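Long-range contact in cell wall surface anchor family protein (Streptococcus agalactiae serogroup V, PDB 3PF2), which probably forms the shaft of the type 1 pilus on the bacterial surface as its major subunit, this chain being a calcium-binding C-terminal fragment: residues N260-E272 against D283-Y295. Sequence-based numbering, arbitrary orientation.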
loop_
_atom_site.group_PDB
_atom_site.type_symbol
_atom_site.label_atom_id
_atom_site.label_comp_id
_atom_site.label_asym_id
_atom_site.label_seq_id
_atom_site.Cartn_x
_atom_site.Cartn_y
_atom_site.Cartn_z
ATOM N N ASN A 260 -10.567 6.808 0.593
ATOM C CA ASN A 260 -10.657 5.691 -0.350
ATOM C C ASN A 260 -10.086 6.064 -1.714
ATOM O O ASN A 260 -9.576 7.179 -1.888
ATOM C CB ASN A 260 -12.084 5.122 -0.426
ATOM C CG ASN A 260 -13.075 6.070 -1.065
ATOM O OD1 ASN A 260 -12.716 6.994 -1.796
ATOM N ND2 ASN A 260 -14.354 5.822 -0.807
ATOM N N ALA A 261 -10.127 5.130 -2.660
ATOM C CA ALA A 261 -9.473 5.315 -3.957
ATOM C C ALA A 261 -10.103 6.431 -4.811
ATOM O O ALA A 261 -9.480 6.894 -5.767
ATOM C CB ALA A 261 -9.416 3.985 -4.732
ATOM N N GLU A 262 -11.321 6.844 -4.449
ATOM C CA GLU A 262 -11.999 7.989 -5.065
ATOM C C GLU A 262 -11.756 9.311 -4.333
ATOM O O GLU A 262 -12.367 10.340 -4.681
ATOM C CB GLU A 262 -13.507 7.740 -5.097
ATOM C CG GLU A 262 -13.917 6.519 -5.839
ATOM C CD GLU A 262 -15.419 6.448 -6.023
ATOM O OE1 GLU A 262 -16.144 7.328 -5.490
ATOM O OE2 GLU A 262 -15.875 5.505 -6.698
ATOM N N GLY A 263 -10.877 9.284 -3.328
ATOM C CA GLY A 263 -10.686 10.391 -2.384
ATOM C C GLY A 263 -9.853 11.573 -2.846
ATOM O O GLY A 263 -9.390 11.610 -3.987
ATOM N N THR A 264 -9.651 12.528 -1.941
ATOM C CA THR A 264 -9.120 13.849 -2.328
ATOM C C THR A 264 -7.744 13.800 -2.998
ATOM O O THR A 264 -6.809 13.156 -2.512
ATOM C CB THR A 264 -9.109 14.864 -1.169
ATOM O OG1 THR A 264 -10.411 14.900 -0.561
ATOM C CG2 THR A 264 -8.806 16.263 -1.710
ATOM N N ALA A 265 -7.664 14.512 -4.115
ATOM C CA ALA A 265 -6.429 14.650 -4.876
ATOM C C ALA A 265 -5.335 15.331 -4.054
ATOM O O ALA A 265 -5.620 16.079 -3.101
ATOM C CB ALA A 265 -6.693 15.406 -6.158
ATOM N N VAL A 266 -4.082 15.054 -4.417
ATOM C CA VAL A 266 -2.919 15.657 -3.769
ATOM C C VAL A 266 -2.157 16.500 -4.780
ATOM O O VAL A 266 -1.952 16.075 -5.914
ATOM C CB VAL A 266 -1.987 14.569 -3.173
ATOM C CG1 VAL A 266 -0.623 15.140 -2.740
ATOM C CG2 VAL A 266 -2.653 13.909 -1.976
ATOM N N THR A 267 -1.739 17.688 -4.342
ATOM C CA THR A 267 -0.970 18.603 -5.177
ATOM C C THR A 267 0.520 18.303 -5.102
ATOM O O THR A 267 1.073 18.074 -4.025
ATOM C CB THR A 267 -1.215 20.072 -4.753
ATOM O OG1 THR A 267 -2.592 20.378 -4.949
ATOM C CG2 THR A 267 -0.353 21.047 -5.589
ATOM N N TYR A 268 1.162 18.307 -6.267
ATOM C CA TYR A 268 2.620 18.261 -6.352
ATOM C C TYR A 268 3.052 19.417 -7.248
ATOM O O TYR A 268 2.221 20.110 -7.816
ATOM C CB TYR A 268 3.092 16.932 -6.949
ATOM C CG TYR A 268 2.772 15.730 -6.091
ATOM C CD1 TYR A 268 3.666 15.285 -5.127
ATOM C CD2 TYR A 268 1.552 15.049 -6.237
ATOM C CE1 TYR A 268 3.369 14.177 -4.329
ATOM C CE2 TYR A 268 1.250 13.938 -5.437
ATOM C CZ TYR A 268 2.164 13.520 -4.490
ATOM O OH TYR A 268 1.904 12.431 -3.680
ATOM N N LYS A 269 4.351 19.645 -7.336
ATOM C CA LYS A 269 4.856 20.768 -8.130
ATOM C C LYS A 269 5.973 20.333 -9.050
ATOM O O LYS A 269 6.711 19.396 -8.746
ATOM C CB LYS A 269 5.371 21.870 -7.206
ATOM C CG LYS A 269 4.302 22.478 -6.353
ATOM C CD LYS A 269 4.844 23.616 -5.508
ATOM C CE LYS A 269 3.718 24.149 -4.627
ATOM N NZ LYS A 269 4.247 25.092 -3.588
ATOM N N LEU A 270 6.098 21.018 -10.183
ATOM C CA LEU A 270 7.292 20.858 -11.025
ATOM C C LEU A 270 8.021 22.196 -11.052
ATOM O O LEU A 270 7.390 23.231 -11.200
ATOM C CB LEU A 270 6.909 20.470 -12.455
ATOM C CG LEU A 270 6.197 19.131 -12.651
ATOM C CD1 LEU A 270 5.799 19.001 -14.111
ATOM C CD2 LEU A 270 7.070 17.986 -12.241
ATOM N N LYS A 271 9.332 22.165 -10.850
ATOM C CA LYS A 271 10.150 23.360 -11.052
ATOM C C LYS A 271 10.942 23.163 -12.335
ATOM O O LYS A 271 11.792 22.276 -12.418
ATOM C CB LYS A 271 11.091 23.554 -9.873
ATOM C CG LYS A 271 12.004 24.771 -10.009
ATOM C CD LYS A 271 13.097 24.729 -8.959
ATOM C CE LYS A 271 14.085 25.874 -9.169
ATOM N NZ LYS A 271 15.131 25.853 -8.107
ATOM N N GLU A 272 10.665 23.994 -13.335
ATOM C CA GLU A 272 11.363 23.892 -14.600
ATOM C C GLU A 272 12.775 24.443 -14.432
ATOM O O GLU A 272 12.952 25.604 -14.045
ATOM C CB GLU A 272 10.612 24.628 -15.703
ATOM C CG GLU A 272 11.183 24.355 -17.100
ATOM C CD GLU A 272 10.299 24.873 -18.212
ATOM O OE1 GLU A 272 9.127 25.202 -17.936
ATOM O OE2 GLU A 272 10.771 24.950 -19.376
ATOM N N ASP A 283 9.803 31.686 -14.123
ATOM C CA ASP A 283 10.180 31.926 -12.734
ATOM C C ASP A 283 9.086 31.590 -11.729
ATOM O O ASP A 283 9.133 32.051 -10.586
ATOM C CB ASP A 283 10.755 33.337 -12.519
ATOM C CG ASP A 283 9.710 34.435 -12.629
ATOM O OD1 ASP A 283 8.497 34.137 -12.755
ATOM O OD2 ASP A 283 10.123 35.616 -12.583
ATOM N N LYS A 284 8.121 30.776 -12.165
ATOM C CA LYS A 284 7.096 30.234 -11.264
ATOM C C LYS A 284 7.016 28.730 -11.435
ATOM O O LYS A 284 7.102 28.222 -12.550
ATOM C CB LYS A 284 5.737 30.872 -11.542
ATOM C CG LYS A 284 5.677 32.391 -11.309
ATOM C CD LYS A 284 5.523 32.709 -9.821
ATOM C CE LYS A 284 4.745 34.010 -9.610
ATOM N NZ LYS A 284 5.625 35.199 -9.770
ATOM N N GLU A 285 6.843 28.026 -10.317
ATOM C CA GLU A 285 6.678 26.575 -10.338
ATOM C C GLU A 285 5.291 26.220 -10.857
ATOM O O GLU A 285 4.368 27.046 -10.825
ATOM C CB GLU A 285 6.940 25.985 -8.948
ATOM C CG GLU A 285 8.394 26.224 -8.503
ATOM C CD GLU A 285 8.779 25.639 -7.157
ATOM O OE1 GLU A 285 7.888 25.352 -6.330
ATOM O OE2 GLU A 285 10.008 25.494 -6.915
ATOM N N ILE A 286 5.164 24.996 -11.346
ATOM C CA ILE A 286 3.948 24.503 -11.991
ATOM C C ILE A 286 3.285 23.489 -11.069
ATOM O O ILE A 286 3.902 22.489 -10.711
ATOM C CB ILE A 286 4.299 23.780 -13.311
ATOM C CG1 ILE A 286 5.024 24.743 -14.269
ATOM C CG2 ILE A 286 3.034 23.140 -13.937
ATOM C CD1 ILE A 286 6.139 24.101 -15.036
ATOM N N GLU A 287 2.039 23.740 -10.695
ATOM C CA GLU A 287 1.314 22.799 -9.843
ATOM C C GLU A 287 0.575 21.773 -10.690
ATOM O O GLU A 287 0.176 22.056 -11.818
ATOM C CB GLU A 287 0.349 23.543 -8.913
ATOM C CG GLU A 287 1.064 24.387 -7.865
ATOM C CD GLU A 287 0.143 24.942 -6.782
ATOM O OE1 GLU A 287 -1.093 24.742 -6.849
ATOM O OE2 GLU A 287 0.680 25.576 -5.845
ATOM N N PHE A 288 0.419 20.563 -10.156
ATOM C CA PHE A 288 -0.498 19.590 -10.748
ATOM C C PHE A 288 -1.113 18.751 -9.655
ATOM O O PHE A 288 -0.628 18.762 -8.532
ATOM C CB PHE A 288 0.197 18.692 -11.787
ATOM C CG PHE A 288 1.250 17.771 -11.230
ATOM C CD1 PHE A 288 0.941 16.432 -10.901
ATOM C CD2 PHE A 288 2.564 18.202 -11.085
ATOM C CE1 PHE A 288 1.928 15.549 -10.421
ATOM C CE2 PHE A 288 3.564 17.334 -10.597
ATOM C CZ PHE A 288 3.252 16.004 -10.276
ATOM N N THR A 289 -2.191 18.036 -9.974
ATOM C CA THR A 289 -2.790 17.158 -8.976
ATOM C C THR A 289 -2.814 15.715 -9.446
ATOM O O THR A 289 -2.998 15.440 -10.632
ATOM C CB THR A 289 -4.205 17.578 -8.578
ATOM O OG1 THR A 289 -5.010 17.689 -9.752
ATOM C CG2 THR A 289 -4.202 18.920 -7.849
ATOM N N VAL A 290 -2.596 14.820 -8.493
ATOM C CA VAL A 290 -2.764 13.393 -8.675
ATOM C C VAL A 290 -4.079 13.006 -8.010
ATOM O O VAL A 290 -4.307 13.334 -6.836
ATOM C CB VAL A 290 -1.602 12.614 -8.028
ATOM C CG1 VAL A 290 -1.867 11.098 -8.121
ATOM C CG2 VAL A 290 -0.295 12.963 -8.734
ATOM N N SER A 291 -4.950 12.355 -8.781
ATOM C CA SER A 291 -6.282 11.940 -8.322
ATOM C C SER A 291 -6.549 10.513 -8.777
ATOM O O SER A 291 -5.690 9.874 -9.371
ATOM C CB SER A 291 -7.343 12.851 -8.934
ATOM O OG SER A 291 -7.477 12.595 -10.334
ATOM N N GLN A 292 -7.758 10.017 -8.535
ATOM C CA GLN A 292 -8.108 8.697 -9.044
ATOM C C GLN A 292 -7.998 8.611 -10.574
ATOM O O GLN A 292 -7.650 7.560 -11.120
ATOM C CB GLN A 292 -9.523 8.322 -8.608
ATOM C CG GLN A 292 -9.945 6.944 -9.109
ATOM C CD GLN A 292 -11.338 6.574 -8.678
ATOM O OE1 GLN A 292 -12.253 7.379 -8.747
ATOM N NE2 GLN A 292 -11.499 5.348 -8.217
ATOM N N THR A 293 -8.264 9.724 -11.251
ATOM C CA THR A 293 -8.425 9.715 -12.705
ATOM C C THR A 293 -7.391 10.552 -13.466
ATOM O O THR A 293 -7.610 10.910 -14.630
ATOM C CB THR A 293 -9.860 10.164 -13.121
ATOM O OG1 THR A 293 -10.115 11.494 -12.620
ATOM C CG2 THR A 293 -10.907 9.201 -12.568
ATOM N N SER A 294 -6.262 10.845 -12.833
ATOM C CA SER A 294 -5.244 11.698 -13.468
ATOM C C SER A 294 -4.263 10.913 -14.341
ATOM O O SER A 294 -3.382 11.496 -14.974
ATOM C CB SER A 294 -4.498 12.540 -12.402
ATOM O OG SER A 294 -3.971 11.724 -11.369
ATOM N N TYR A 295 -4.413 9.585 -14.388
ATOM C CA TYR A 295 -3.538 8.764 -15.224
ATOM C C TYR A 295 -4.393 7.857 -16.116
ATOM O O TYR A 295 -4.234 7.845 -17.327
ATOM C CB TYR A 295 -2.529 7.939 -14.403
ATOM C CG TYR A 295 -1.458 7.325 -15.298
ATOM C CD1 TYR A 295 -0.316 8.048 -15.644
ATOM C CD2 TYR A 295 -1.606 6.037 -15.814
ATOM C CE1 TYR A 295 0.656 7.502 -16.473
ATOM C CE2 TYR A 295 -0.639 5.477 -16.633
ATOM C CZ TYR A 295 0.488 6.222 -16.968
ATOM O OH TYR A 295 1.454 5.683 -17.783
HETATM O O HOH W 1 -9.674 11.293 -6.762
HETATM O O HOH W 2 -3.023 22.372 -6.684
HETATM O O HOH W 3 9.244 26.315 -12.794
#
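The ring of F288 lies under the first side-chain carbon of Y268: Y268 CB sits over one ring face, 3.9 Å from the centroid and 29° off the normal, a CH-pi contact. With chi1 at 66°, F288 CG sits between its backbone N and carbonyl carbon, and the ring swings toward the partner strand. The two aromatic planes are only 27° apart, yet they are slid so far that the rings barely overlap. L270 crosses F288 at about a right angle and sets its CG 3.8 Å from F288 CE2, while V290 CG2 approaches Y268 CD2 to 3.7 Å; F186 meets the F288 ring edge-to-face, and Y268 OH hydrogen-bonds to A254 O.

V266, Y268, L270, I286, F288 and V290 share one face of an antiparallel hairpin, strands 266–274 and 286–290, in the prealbumin-like domain, consistent with a Cna-B-type fold. Strand 286–290 forms an edge of its four-stranded sheet, and strand 201–206 flanks 266–274 on the other side. Reciprocal N-H...O bonds join V266 with V290, Y268 with F288 and L270 with I286; I286 N to L270 O is almost straight.

On the other face, K269 runs alongside E287, but K269 NZ stays 4.2 Å from E287 OE2, beyond salt-bridge range, and hydrogen-bonds to S207 O. A water links T267 OG1 to E287 OE1. Beyond V266 and V290 the direct backbone bonds end, though A265 CB still meets S291 CB, and a water bridges G263 O and Q292 N. Q292 CB packs 3.2 Å from A261 O, and the extended side chain, CG anti to N, lies beside E262, with Q292 OE1 3.5 Å from E262 CG.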